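Local coordinates for protein terminal uridylyltransferase 1 (Trypanosoma brucei, PDB 5IDO) that adds uridines from UTP to the 3' ends of guide RNAs, ribosomal RNAs and some mRNAs in mitochondria, and takes part in RNA editing, at residues Phe126-Val131 against Leu287-Phe292; Ile315-Trp320 against Asp397-Phe402; Gly332-Tyr337 against Arg477-Thr482. All coordinates share one frame; numbering follows the deposited sequence.

Interaction 1: residues Phe126-Val131 against Leu287-Phe292. With UTP (uridine 5'-triphosphate), chain B.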
loop_
_atom_site.group_PDB
_atom_site.type_symbol
_atom_site.label_atom_id
_atom_site.label_comp_id
_atom_site.label_asym_id
_atom_site.label_seq_id
_atom_site.Cartn_x
_atom_site.Cartn_y
_atom_site.Cartn_z
ATOM N N PHE A 126 6.776 -2.951 4.792
ATOM C CA PHE A 126 7.869 -3.918 4.853
ATOM C C PHE A 126 7.361 -5.298 5.237
ATOM O O PHE A 126 6.578 -5.443 6.178
ATOM C CB PHE A 126 8.944 -3.472 5.849
ATOM C CG PHE A 126 9.760 -2.308 5.378
ATOM C CD1 PHE A 126 10.433 -2.362 4.164
ATOM C CD2 PHE A 126 9.870 -1.164 6.152
ATOM C CE1 PHE A 126 11.190 -1.294 3.728
ATOM C CE2 PHE A 126 10.633 -0.088 5.720
ATOM C CZ PHE A 126 11.288 -0.153 4.506
ATOM N N ALA A 127 7.804 -6.306 4.493
ATOM C CA ALA A 127 7.524 -7.696 4.824
ATOM C C ALA A 127 8.832 -8.425 5.128
ATOM O O ALA A 127 9.779 -8.359 4.346
ATOM C CB ALA A 127 6.778 -8.377 3.688
ATOM N N VAL A 128 8.875 -9.110 6.268
ATOM C CA VAL A 128 10.067 -9.834 6.707
ATOM C C VAL A 128 9.806 -11.345 6.675
ATOM O O VAL A 128 9.042 -11.873 7.484
ATOM C CB VAL A 128 10.491 -9.394 8.119
ATOM C CG1 VAL A 128 11.733 -10.139 8.574
ATOM C CG2 VAL A 128 10.736 -7.887 8.149
ATOM N N VAL A 129 10.431 -12.030 5.719
ATOM C CA VAL A 129 10.177 -13.448 5.492
ATOM C C VAL A 129 11.463 -14.271 5.357
ATOM O O VAL A 129 12.403 -13.858 4.679
ATOM C CB VAL A 129 9.338 -13.678 4.210
ATOM C CG1 VAL A 129 8.870 -15.129 4.129
ATOM C CG2 VAL A 129 8.157 -12.720 4.142
ATOM N N ASP A 130 11.493 -15.424 6.020
ATOM C CA ASP A 130 12.458 -16.482 5.722
ATOM C C ASP A 130 11.852 -17.334 4.608
ATOM O O ASP A 130 10.923 -18.104 4.848
ATOM C CB ASP A 130 12.753 -17.322 6.976
ATOM C CG ASP A 130 13.795 -18.428 6.744
ATOM O OD1 ASP A 130 13.900 -18.973 5.622
ATOM O OD2 ASP A 130 14.503 -18.771 7.717
ATOM N N VAL A 131 12.367 -17.179 3.394
ATOM C CA VAL A 131 11.801 -17.846 2.222
ATOM C C VAL A 131 11.843 -19.367 2.357
ATOM O O VAL A 131 10.854 -20.051 2.077
ATOM C CB VAL A 131 12.539 -17.428 0.931
ATOM C CG1 VAL A 131 11.982 -18.180 -0.270
ATOM C CG2 VAL A 131 12.419 -15.925 0.722
ATOM N N LEU A 287 5.914 -2.700 9.480
ATOM C CA LEU A 287 6.705 -3.922 9.337
ATOM C C LEU A 287 5.879 -5.135 9.750
ATOM O O LEU A 287 5.474 -5.250 10.903
ATOM C CB LEU A 287 7.993 -3.824 10.170
ATOM C CG LEU A 287 9.020 -4.974 10.195
ATOM C CD1 LEU A 287 10.372 -4.435 10.619
ATOM C CD2 LEU A 287 8.608 -6.097 11.137
ATOM N N SER A 288 5.628 -6.039 8.809
ATOM C CA SER A 288 4.905 -7.267 9.123
ATOM C C SER A 288 5.733 -8.487 8.734
ATOM O O SER A 288 6.803 -8.356 8.142
ATOM C CB SER A 288 3.551 -7.298 8.417
ATOM O OG SER A 288 3.716 -7.214 7.016
ATOM N N PHE A 289 5.231 -9.674 9.051
ATOM C CA PHE A 289 6.017 -10.887 8.866
ATOM C C PHE A 289 5.360 -11.866 7.903
ATOM O O PHE A 289 5.779 -13.022 7.798
ATOM C CB PHE A 289 6.265 -11.566 10.219
ATOM C CG PHE A 289 6.984 -10.694 11.210
ATOM C CD1 PHE A 289 8.368 -10.602 11.199
ATOM C CD2 PHE A 289 6.278 -9.958 12.148
ATOM C CE1 PHE A 289 9.036 -9.796 12.105
ATOM C CE2 PHE A 289 6.941 -9.149 13.058
ATOM C CZ PHE A 289 8.322 -9.070 13.036
ATOM N N ARG A 290 4.336 -11.403 7.192
ATOM C CA ARG A 290 3.614 -12.272 6.268
ATOM C C ARG A 290 3.846 -11.863 4.817
ATOM O O ARG A 290 4.234 -10.728 4.535
ATOM C CB ARG A 290 2.121 -12.273 6.603
ATOM C CG ARG A 290 1.832 -12.603 8.063
ATOM C CD ARG A 290 0.348 -12.834 8.323
ATOM N NE ARG A 290 0.049 -12.880 9.753
ATOM C CZ ARG A 290 -1.157 -13.121 10.258
ATOM N NH1 ARG A 290 -2.183 -13.348 9.451
ATOM N NH2 ARG A 290 -1.340 -13.139 11.572
ATOM N N ALA A 291 3.615 -12.797 3.897
ATOM C CA ALA A 291 3.933 -12.588 2.486
ATOM C C ALA A 291 2.702 -12.279 1.637
ATOM O O ALA A 291 2.813 -12.108 0.422
ATOM C CB ALA A 291 4.649 -13.809 1.931
ATOM N N PHE A 292 1.541 -12.197 2.283
ATOM C CA PHE A 292 0.262 -12.032 1.595
ATOM C C PHE A 292 0.221 -10.794 0.699
ATOM O O PHE A 292 -0.391 -10.813 -0.372
ATOM C CB PHE A 292 -0.881 -11.964 2.617
ATOM C CG PHE A 292 -0.909 -10.687 3.419
ATOM C CD1 PHE A 292 -0.089 -10.527 4.525
ATOM C CD2 PHE A 292 -1.757 -9.648 3.065
ATOM C CE1 PHE A 292 -0.111 -9.355 5.262
ATOM C CE2 PHE A 292 -1.782 -8.472 3.798
ATOM C CZ PHE A 292 -0.959 -8.327 4.898
HETATM P PA UTP B . -3.984 -0.550 1.000
HETATM O O1A UTP B . -5.446 -0.896 0.802
HETATM O O2A UTP B . -3.463 -0.337 2.405
HETATM O O3A UTP B . -3.639 0.705 0.046
HETATM O "O5'" UTP B . -3.124 -1.713 0.300
HETATM P PB UTP B . -2.501 1.810 0.354
HETATM O O1B UTP B . -1.626 1.384 1.512
HETATM O O2B UTP B . -1.838 2.145 -0.965
HETATM O O3B UTP B . -3.418 3.083 0.714
HETATM P PG UTP B . -3.908 3.485 2.193
HETATM O O1G UTP B . -3.468 2.385 3.126
HETATM O O2G UTP B . -5.406 3.549 2.003
HETATM O O3G UTP B . -3.236 4.814 2.452
HETATM C "C5'" UTP B . -1.757 -1.866 0.668
HETATM C "C4'" UTP B . -1.328 -3.294 0.390
HETATM O "O4'" UTP B . -1.820 -4.149 1.424
HETATM C "C1'" UTP B . -2.217 -5.406 0.872
HETATM C "C2'" UTP B . -2.035 -5.308 -0.634
HETATM O "O2'" UTP B . -0.808 -5.948 -0.989
HETATM C "C3'" UTP B . -1.915 -3.825 -0.906
HETATM O "O3'" UTP B . -1.069 -3.557 -2.029
HETATM N N1 UTP B . -3.624 -5.676 1.190
HETATM C C6 UTP B . -4.427 -4.680 1.587
HETATM C C2 UTP B . -4.139 -6.985 1.058
HETATM O O2 UTP B . -3.383 -7.910 0.688
HETATM N N3 UTP B . -5.423 -7.240 1.339
HETATM C C4 UTP B . -6.239 -6.259 1.744
HETATM O O4 UTP B . -7.436 -6.515 2.001
HETATM C C5 UTP B . -5.759 -4.957 1.875
HETATM O O HOH W 1 3.802 -4.365 6.643
#
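The carbonyl oxygen of F126 is gripped by S288 N at 2.9 Å in a nearly straight bond (N-H...O 175°), with the donor tilted somewhat out of the carbonyl plane, and by a water that donates to it at 3.0 Å. That water also bonds S288 OG, whose position between the backbone N and the carbonyl carbon (chi1 59°) turns the hydroxyl to it. The pair is the parallel join between strands 124-130 and 285-288 in the mixed five-stranded sheet of the nucleotidyltransferase palm. V128 N returns a bond to S288 O (2.9 Å). The same two oxygens also receive CA-H contacts, F126 O from L287 CA and S288 O from A127 CA, and V128 O takes one from F289 CA. Just before F126, the same strand carries D125, which by similarity to related enzymes probably binds the catalytic magnesium.

V128 lies against L287 and F289: CG2 crosses L287 CG at 4.0 Å, while CB meets F289 CD1 obliquely at 3.9 Å. V128 O is taken up by W139 NE1. Beyond S288 the strand gives way to a loop, where V129 CG2 reaches A291 CB and the guanidinium of R290 leads off to a salt bridge with E143. The loop delivers F292 to the nucleotide, its ring edge meeting the uracil with CD2 3.4 Å from UTP O2.

Interaction 2: residues Ile315-Trp320 against Asp397-Phe402. With UTP (uridine 5'-triphosphate), chain B.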
loop_
_atom_site.group_PDB
_atom_site.type_symbol
_atom_site.label_atom_id
_atom_site.label_comp_id
_atom_site.label_asym_id
_atom_site.label_seq_id
_atom_site.Cartn_x
_atom_site.Cartn_y
_atom_site.Cartn_z
ATOM N N ILE A 315 -4.611 6.406 -9.184
ATOM C CA ILE A 315 -4.239 7.409 -8.194
ATOM C C ILE A 315 -5.380 8.394 -7.961
ATOM O O ILE A 315 -5.707 8.720 -6.821
ATOM C CB ILE A 315 -2.968 8.160 -8.623
ATOM C CG1 ILE A 315 -1.753 7.243 -8.480
ATOM C CG2 ILE A 315 -2.778 9.428 -7.796
ATOM C CD1 ILE A 315 -0.472 7.846 -9.013
ATOM N N VAL A 316 -6.010 8.847 -9.038
ATOM C CA VAL A 316 -7.136 9.766 -8.901
ATOM C C VAL A 316 -8.305 9.104 -8.176
ATOM O O VAL A 316 -8.923 9.713 -7.300
ATOM C CB VAL A 316 -7.611 10.294 -10.273
ATOM C CG1 VAL A 316 -8.957 10.992 -10.141
ATOM C CG2 VAL A 316 -6.583 11.239 -10.848
ATOM N N LEU A 317 -8.601 7.855 -8.529
ATOM C CA LEU A 317 -9.745 7.164 -7.941
ATOM C C LEU A 317 -9.553 6.928 -6.447
ATOM O O LEU A 317 -10.503 7.024 -5.669
ATOM C CB LEU A 317 -9.997 5.839 -8.651
ATOM C CG LEU A 317 -10.670 5.929 -10.023
ATOM C CD1 LEU A 317 -10.928 4.536 -10.565
ATOM C CD2 LEU A 317 -11.966 6.725 -9.950
ATOM N N LYS A 318 -8.321 6.624 -6.055
ATOM C CA LYS A 318 -7.989 6.433 -4.648
ATOM C C LYS A 318 -8.289 7.684 -3.832
ATOM O O LYS A 318 -8.827 7.603 -2.731
ATOM C CB LYS A 318 -6.517 6.056 -4.486
ATOM C CG LYS A 318 -6.045 6.066 -3.039
ATOM C CD LYS A 318 -4.590 5.647 -2.908
ATOM C CE LYS A 318 -4.137 5.768 -1.460
ATOM N NZ LYS A 318 -2.739 5.310 -1.260
ATOM N N ASP A 319 -7.922 8.838 -4.377
ATOM C CA ASP A 319 -8.168 10.110 -3.712
ATOM C C ASP A 319 -9.662 10.399 -3.646
ATOM O O ASP A 319 -10.176 10.786 -2.599
ATOM C CB ASP A 319 -7.433 11.246 -4.430
ATOM C CG ASP A 319 -5.922 11.098 -4.367
ATOM O OD1 ASP A 319 -5.426 10.384 -3.469
ATOM O OD2 ASP A 319 -5.230 11.705 -5.212
ATOM N N TRP A 320 -10.350 10.209 -4.767
ATOM C CA TRP A 320 -11.797 10.379 -4.812
ATOM C C TRP A 320 -12.481 9.457 -3.816
ATOM O O TRP A 320 -13.372 9.882 -3.083
ATOM C CB TRP A 320 -12.342 10.111 -6.217
ATOM C CG TRP A 320 -13.801 9.719 -6.221
ATOM C CD1 TRP A 320 -14.881 10.560 -6.195
ATOM C CD2 TRP A 320 -14.334 8.388 -6.242
ATOM N NE1 TRP A 320 -16.049 9.835 -6.203
ATOM C CE2 TRP A 320 -15.740 8.499 -6.230
ATOM C CE3 TRP A 320 -13.757 7.113 -6.265
ATOM C CZ2 TRP A 320 -16.576 7.386 -6.241
ATOM C CZ3 TRP A 320 -14.589 6.010 -6.279
ATOM C CH2 TRP A 320 -15.983 6.153 -6.267
ATOM N N ASP A 397 -11.629 9.939 -20.993
ATOM C CA ASP A 397 -12.618 8.954 -21.427
ATOM C C ASP A 397 -12.674 7.761 -20.482
ATOM O O ASP A 397 -13.751 7.246 -20.183
ATOM C CB ASP A 397 -12.317 8.458 -22.843
ATOM C CG ASP A 397 -12.313 9.572 -23.866
ATOM O OD1 ASP A 397 -13.018 10.582 -23.657
ATOM O OD2 ASP A 397 -11.606 9.434 -24.886
ATOM N N MET A 398 -11.510 7.324 -20.009
ATOM C CA MET A 398 -11.441 6.148 -19.150
ATOM C C MET A 398 -12.008 6.411 -17.756
ATOM O O MET A 398 -12.663 5.548 -17.178
ATOM C CB MET A 398 -9.997 5.647 -19.051
ATOM C CG MET A 398 -9.494 5.042 -20.351
ATOM S SD MET A 398 -7.701 4.826 -20.461
ATOM C CE MET A 398 -7.390 3.735 -19.072
ATOM N N LEU A 399 -11.763 7.597 -17.213
ATOM C CA LEU A 399 -12.275 7.901 -15.883
ATOM C C LEU A 399 -13.793 8.054 -15.928
ATOM O O LEU A 399 -14.500 7.574 -15.042
ATOM C CB LEU A 399 -11.628 9.163 -15.314
ATOM C CG LEU A 399 -11.657 9.205 -13.783
ATOM C CD1 LEU A 399 -10.846 8.045 -13.221
ATOM C CD2 LEU A 399 -11.148 10.531 -13.235
ATOM N N VAL A 400 -14.278 8.712 -16.978
ATOM C CA VAL A 400 -15.709 8.902 -17.199
ATOM C C VAL A 400 -16.410 7.566 -17.426
ATOM O O VAL A 400 -17.506 7.327 -16.914
ATOM C CB VAL A 400 -15.970 9.828 -18.410
ATOM C CG1 VAL A 400 -17.458 9.891 -18.740
ATOM C CG2 VAL A 400 -15.429 11.216 -18.137
ATOM N N GLY A 401 -15.764 6.697 -18.198
ATOM C CA GLY A 401 -16.285 5.370 -18.456
ATOM C C GLY A 401 -16.411 4.550 -17.187
ATOM O O GLY A 401 -17.329 3.749 -17.059
ATOM N N PHE A 402 -15.489 4.760 -16.250
ATOM C CA PHE A 402 -15.482 4.053 -14.969
ATOM C C PHE A 402 -16.754 4.345 -14.189
ATOM O O PHE A 402 -17.446 3.433 -13.732
ATOM C CB PHE A 402 -14.244 4.453 -14.149
ATOM C CG PHE A 402 -14.301 4.048 -12.696
ATOM C CD1 PHE A 402 -14.850 4.895 -11.740
ATOM C CD2 PHE A 402 -13.769 2.837 -12.278
ATOM C CE1 PHE A 402 -14.899 4.531 -10.405
ATOM C CE2 PHE A 402 -13.805 2.467 -10.940
ATOM C CZ PHE A 402 -14.369 3.316 -10.003
HETATM P PA UTP B . -3.984 -0.550 1.000
HETATM O O1A UTP B . -5.446 -0.896 0.802
HETATM O O2A UTP B . -3.463 -0.337 2.405
HETATM O O3A UTP B . -3.639 0.705 0.046
HETATM O "O5'" UTP B . -3.124 -1.713 0.300
HETATM P PB UTP B . -2.501 1.810 0.354
HETATM O O1B UTP B . -1.626 1.384 1.512
HETATM O O2B UTP B . -1.838 2.145 -0.965
HETATM O O3B UTP B . -3.418 3.083 0.714
HETATM P PG UTP B . -3.908 3.485 2.193
HETATM O O1G UTP B . -3.468 2.385 3.126
HETATM O O2G UTP B . -5.406 3.549 2.003
HETATM O O3G UTP B . -3.236 4.814 2.452
HETATM C "C5'" UTP B . -1.757 -1.866 0.668
HETATM C "C4'" UTP B . -1.328 -3.294 0.390
HETATM O "O4'" UTP B . -1.820 -4.149 1.424
HETATM C "C1'" UTP B . -2.217 -5.406 0.872
HETATM C "C2'" UTP B . -2.035 -5.308 -0.634
HETATM O "O2'" UTP B . -0.808 -5.948 -0.989
HETATM C "C3'" UTP B . -1.915 -3.825 -0.906
HETATM O "O3'" UTP B . -1.069 -3.557 -2.029
HETATM N N1 UTP B . -3.624 -5.676 1.190
HETATM C C6 UTP B . -4.427 -4.680 1.587
HETATM C C2 UTP B . -4.139 -6.985 1.058
HETATM O O2 UTP B . -3.383 -7.910 0.688
HETATM N N3 UTP B . -5.423 -7.240 1.339
HETATM C C4 UTP B . -6.239 -6.259 1.744
HETATM O O4 UTP B . -7.436 -6.515 2.001
HETATM C C5 UTP B . -5.759 -4.957 1.875
#
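V316 and L399 begin the packing of helix 310-324 on helix 385-409: CG1 of V316 meets L399 CD2 at 3.8 Å, the two side chains passing at a slant. I69 of helix 59-76 touches both V316 and L399, so a third helix joins the interface.

L317 carries most of the contact. Its CG lies anti to the carbonyl carbon (chi1 -76°), which sends the isobutyl fork between L399 and F402. The L317 and L399 side chains run past each other in opposite directions, CD2 of L317 3.7 Å from L399 CD1, while CD1 of L317 sits over the middle of one face of the F402 ring, 3.6 Å from its centroid and 12° off the normal, a CH-pi contact. W343 of helix 336-349 adjoins both L317 and F402.

K318, the next residue, leaves the helix on a different side. Its fully extended chain brings NZ to UTP O3B at 3.1 Å, with a weak bond to UTP O2B, so its charge probably helps offset that of the triphosphate. Further along, W320 reaches F402 again, CZ3 lying 4.4 Å from F402 CE1 in an oblique meeting of rings.

The segment axes approach to 11.9 Å and cross at -42°; side chains as large as leucine and phenylalanine bridge this wide spacing. Such apolar packing on one side of a helix and a nucleotide-binding lysine on another belong to the helical domain that faces the palm across the UTP cleft in Cid1-like uridylyltransferases.

Interaction 3: residues Gly332-Tyr337 against Arg477-Thr482. With UTP (uridine 5'-triphosphate), chain B.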
loop_
_atom_site.group_PDB
_atom_site.type_symbol
_atom_site.label_atom_id
_atom_site.label_comp_id
_atom_site.label_asym_id
_atom_site.label_seq_id
_atom_site.Cartn_x
_atom_site.Cartn_y
_atom_site.Cartn_z
ATOM N N GLY A 332 -15.967 0.039 7.742
ATOM C CA GLY A 332 -16.561 -1.038 6.970
ATOM C C GLY A 332 -16.793 -0.789 5.490
ATOM O O GLY A 332 -17.566 -1.504 4.852
ATOM N N TYR A 333 -16.128 0.214 4.931
ATOM C CA TYR A 333 -16.231 0.464 3.498
ATOM C C TYR A 333 -15.063 -0.177 2.755
ATOM O O TYR A 333 -14.408 -1.083 3.274
ATOM C CB TYR A 333 -16.291 1.962 3.213
ATOM C CG TYR A 333 -17.611 2.595 3.581
ATOM C CD1 TYR A 333 -17.871 2.990 4.886
ATOM C CD2 TYR A 333 -18.594 2.809 2.623
ATOM C CE1 TYR A 333 -19.073 3.577 5.228
ATOM C CE2 TYR A 333 -19.802 3.396 2.956
ATOM C CZ TYR A 333 -20.034 3.777 4.262
ATOM O OH TYR A 333 -21.230 4.359 4.605
ATOM N N PHE A 334 -14.802 0.293 1.541
ATOM C CA PHE A 334 -13.731 -0.266 0.720
ATOM C C PHE A 334 -12.355 0.171 1.190
ATOM O O PHE A 334 -12.205 1.203 1.846
ATOM C CB PHE A 334 -13.903 0.137 -0.744
ATOM C CG PHE A 334 -15.122 -0.436 -1.391
ATOM C CD1 PHE A 334 -15.395 -1.788 -1.302
ATOM C CD2 PHE A 334 -16.005 0.383 -2.078
ATOM C CE1 PHE A 334 -16.523 -2.318 -1.898
ATOM C CE2 PHE A 334 -17.129 -0.138 -2.675
ATOM C CZ PHE A 334 -17.391 -1.491 -2.585
ATOM N N THR A 335 -11.353 -0.624 0.841
ATOM C CA THR A 335 -9.967 -0.229 1.006
ATOM C C THR A 335 -9.458 0.335 -0.319
ATOM O O THR A 335 -10.139 0.251 -1.340
ATOM C CB THR A 335 -9.098 -1.409 1.458
ATOM O OG1 THR A 335 -9.030 -2.383 0.409
ATOM C CG2 THR A 335 -9.704 -2.056 2.699
ATOM N N SER A 336 -8.272 0.927 -0.298
ATOM C CA SER A 336 -7.677 1.456 -1.514
ATOM C C SER A 336 -7.376 0.303 -2.462
ATOM O O SER A 336 -7.463 0.436 -3.682
ATOM C CB SER A 336 -6.404 2.243 -1.195
ATOM O OG SER A 336 -6.686 3.374 -0.388
ATOM N N TYR A 337 -7.015 -0.828 -1.868
ATOM C CA TYR A 337 -6.767 -2.070 -2.584
ATOM C C TYR A 337 -7.997 -2.507 -3.382
ATOM O O TYR A 337 -7.897 -2.842 -4.564
ATOM C CB TYR A 337 -6.352 -3.141 -1.578
ATOM C CG TYR A 337 -6.192 -4.536 -2.126
ATOM C CD1 TYR A 337 -5.207 -4.833 -3.060
ATOM C CD2 TYR A 337 -7.001 -5.569 -1.672
ATOM C CE1 TYR A 337 -5.052 -6.122 -3.544
ATOM C CE2 TYR A 337 -6.853 -6.851 -2.144
ATOM C CZ TYR A 337 -5.878 -7.125 -3.079
ATOM O OH TYR A 337 -5.743 -8.408 -3.550
ATOM N N ARG A 477 -17.767 -7.088 2.323
ATOM C CA ARG A 477 -18.515 -7.891 3.293
ATOM C C ARG A 477 -19.098 -7.097 4.462
ATOM O O ARG A 477 -19.979 -7.588 5.167
ATOM C CB ARG A 477 -17.619 -9.001 3.846
ATOM C CG ARG A 477 -16.493 -8.493 4.730
ATOM C CD ARG A 477 -15.438 -9.561 4.964
ATOM N NE ARG A 477 -14.326 -9.047 5.758
ATOM C CZ ARG A 477 -13.368 -8.259 5.281
ATOM N NH1 ARG A 477 -13.381 -7.886 4.008
ATOM N NH2 ARG A 477 -12.395 -7.838 6.078
ATOM N N HIS A 478 -18.594 -5.885 4.679
ATOM C CA HIS A 478 -19.088 -5.035 5.760
ATOM C C HIS A 478 -20.111 -4.033 5.244
ATOM O O HIS A 478 -20.587 -3.179 5.991
ATOM C CB HIS A 478 -17.946 -4.275 6.437
ATOM C CG HIS A 478 -16.870 -5.151 6.998
ATOM N ND1 HIS A 478 -17.127 -6.193 7.862
ATOM C CD2 HIS A 478 -15.524 -5.119 6.840
ATOM C CE1 HIS A 478 -15.990 -6.775 8.200
ATOM N NE2 HIS A 478 -15.003 -6.141 7.593
ATOM N N ILE A 479 -20.438 -4.132 3.960
ATOM C CA ILE A 479 -21.298 -3.143 3.323
ATOM C C ILE A 479 -22.741 -3.627 3.204
ATOM O O ILE A 479 -23.070 -4.424 2.329
ATOM C CB ILE A 479 -20.764 -2.763 1.926
ATOM C CG1 ILE A 479 -19.306 -2.312 2.026
ATOM C CG2 ILE A 479 -21.602 -1.663 1.306
ATOM C CD1 ILE A 479 -18.769 -1.696 0.757
ATOM N N GLY A 480 -23.595 -3.137 4.100
ATOM C CA GLY A 480 -25.016 -3.428 4.052
ATOM C C GLY A 480 -25.721 -2.506 3.076
ATOM O O GLY A 480 -25.080 -1.671 2.440
ATOM N N VAL A 481 -27.040 -2.637 2.974
ATOM C CA VAL A 481 -27.795 -1.979 1.909
ATOM C C VAL A 481 -27.749 -0.446 1.973
ATOM O O VAL A 481 -27.517 0.206 0.954
ATOM C CB VAL A 481 -29.276 -2.454 1.896
ATOM C CG1 VAL A 481 -29.889 -2.410 3.290
ATOM C CG2 VAL A 481 -30.093 -1.639 0.908
ATOM N N THR A 482 -27.959 0.134 3.152
ATOM C CA THR A 482 -27.888 1.585 3.281
ATOM C C THR A 482 -26.460 2.062 3.002
ATOM O O THR A 482 -26.262 3.059 2.305
ATOM C CB THR A 482 -28.354 2.071 4.674
ATOM O OG1 THR A 482 -27.648 1.366 5.702
ATOM C CG2 THR A 482 -29.850 1.840 4.841
HETATM P PA UTP B . -3.984 -0.550 1.000
HETATM O O1A UTP B . -5.446 -0.896 0.802
HETATM O O2A UTP B . -3.463 -0.337 2.405
HETATM O O3A UTP B . -3.639 0.705 0.046
HETATM O "O5'" UTP B . -3.124 -1.713 0.300
HETATM P PB UTP B . -2.501 1.810 0.354
HETATM O O1B UTP B . -1.626 1.384 1.512
HETATM O O2B UTP B . -1.838 2.145 -0.965
HETATM O O3B UTP B . -3.418 3.083 0.714
HETATM P PG UTP B . -3.908 3.485 2.193
HETATM O O1G UTP B . -3.468 2.385 3.126
HETATM O O2G UTP B . -5.406 3.549 2.003
HETATM O O3G UTP B . -3.236 4.814 2.452
HETATM C "C5'" UTP B . -1.757 -1.866 0.668
HETATM C "C4'" UTP B . -1.328 -3.294 0.390
HETATM O "O4'" UTP B . -1.820 -4.149 1.424
HETATM C "C1'" UTP B . -2.217 -5.406 0.872
HETATM C "C2'" UTP B . -2.035 -5.308 -0.634
HETATM O "O2'" UTP B . -0.808 -5.948 -0.989
HETATM C "C3'" UTP B . -1.915 -3.825 -0.906
HETATM O "O3'" UTP B . -1.069 -3.557 -2.029
HETATM N N1 UTP B . -3.624 -5.676 1.190
HETATM C C6 UTP B . -4.427 -4.680 1.587
HETATM C C2 UTP B . -4.139 -6.985 1.058
HETATM O O2 UTP B . -3.383 -7.910 0.688
HETATM N N3 UTP B . -5.423 -7.240 1.339
HETATM C C4 UTP B . -6.239 -6.259 1.744
HETATM O O4 UTP B . -7.436 -6.515 2.001
HETATM C C5 UTP B . -5.759 -4.957 1.875
HETATM O O HOH W 2 -16.400 -3.995 3.127
#
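Beside the UTP pocket, the loop leading into helix 336-349 rests on the turn before helix 481-497, with G332 and F334 against H478 and I479. G332 O lies 3.2 Å from H478 CB and 3.4 Å from I479 CG1. Lacking a side chain, G332 brings its CA close to H478 CB, and its positive phi of 86° suits glycine. A water spans the two backbones, donating to G332 O at 3.2 Å and accepting from H478 N at 3.3 Å.

I479 places its CG1 anti to the carbonyl carbon (chi1 -54°), and the extended end carries CD1 over one face of the F334 ring, displaced toward the rim and 3.5 Å from CE1. This CH-pi contact joins two parts of the helical domain, and I465, in the inferred nucleotide recognition motif, also packs on F334.

The loop then enters the nucleotide site. T335 OG1 caps the helix through A338 N, and the helix start meets the phosphates: S336 OG donates to UTP O2G at 2.7 Å and Y337 N to O1A at 3.1 Å. The helix dipole would probably strengthen this grip. Y337 presents one ring face to the uracil, its CD2 3.6 Å from UTP C4.

All three contacts are largely buried and each holds a residue that touches UTP, yet their chemistry differs. Interaction 1 belongs to the palm and relies on backbone pairing within a sheet; interaction 2 is side-chain packing between helices of the other domain; interaction 3 joins two loops there through a CH-pi contact and a water, with exposed H478 at its margin. Interactions 1 and 2 lie on opposite sides of the chain's centre, their centres about 31 Å apart. Interactions 2 and 3 touch, K318 packing on S336, and helices 310-324 and 336-349 follow each other. F292, opening the helix after the palm strand, and Y337 meet the base, while K318 and S336 hold the phosphates.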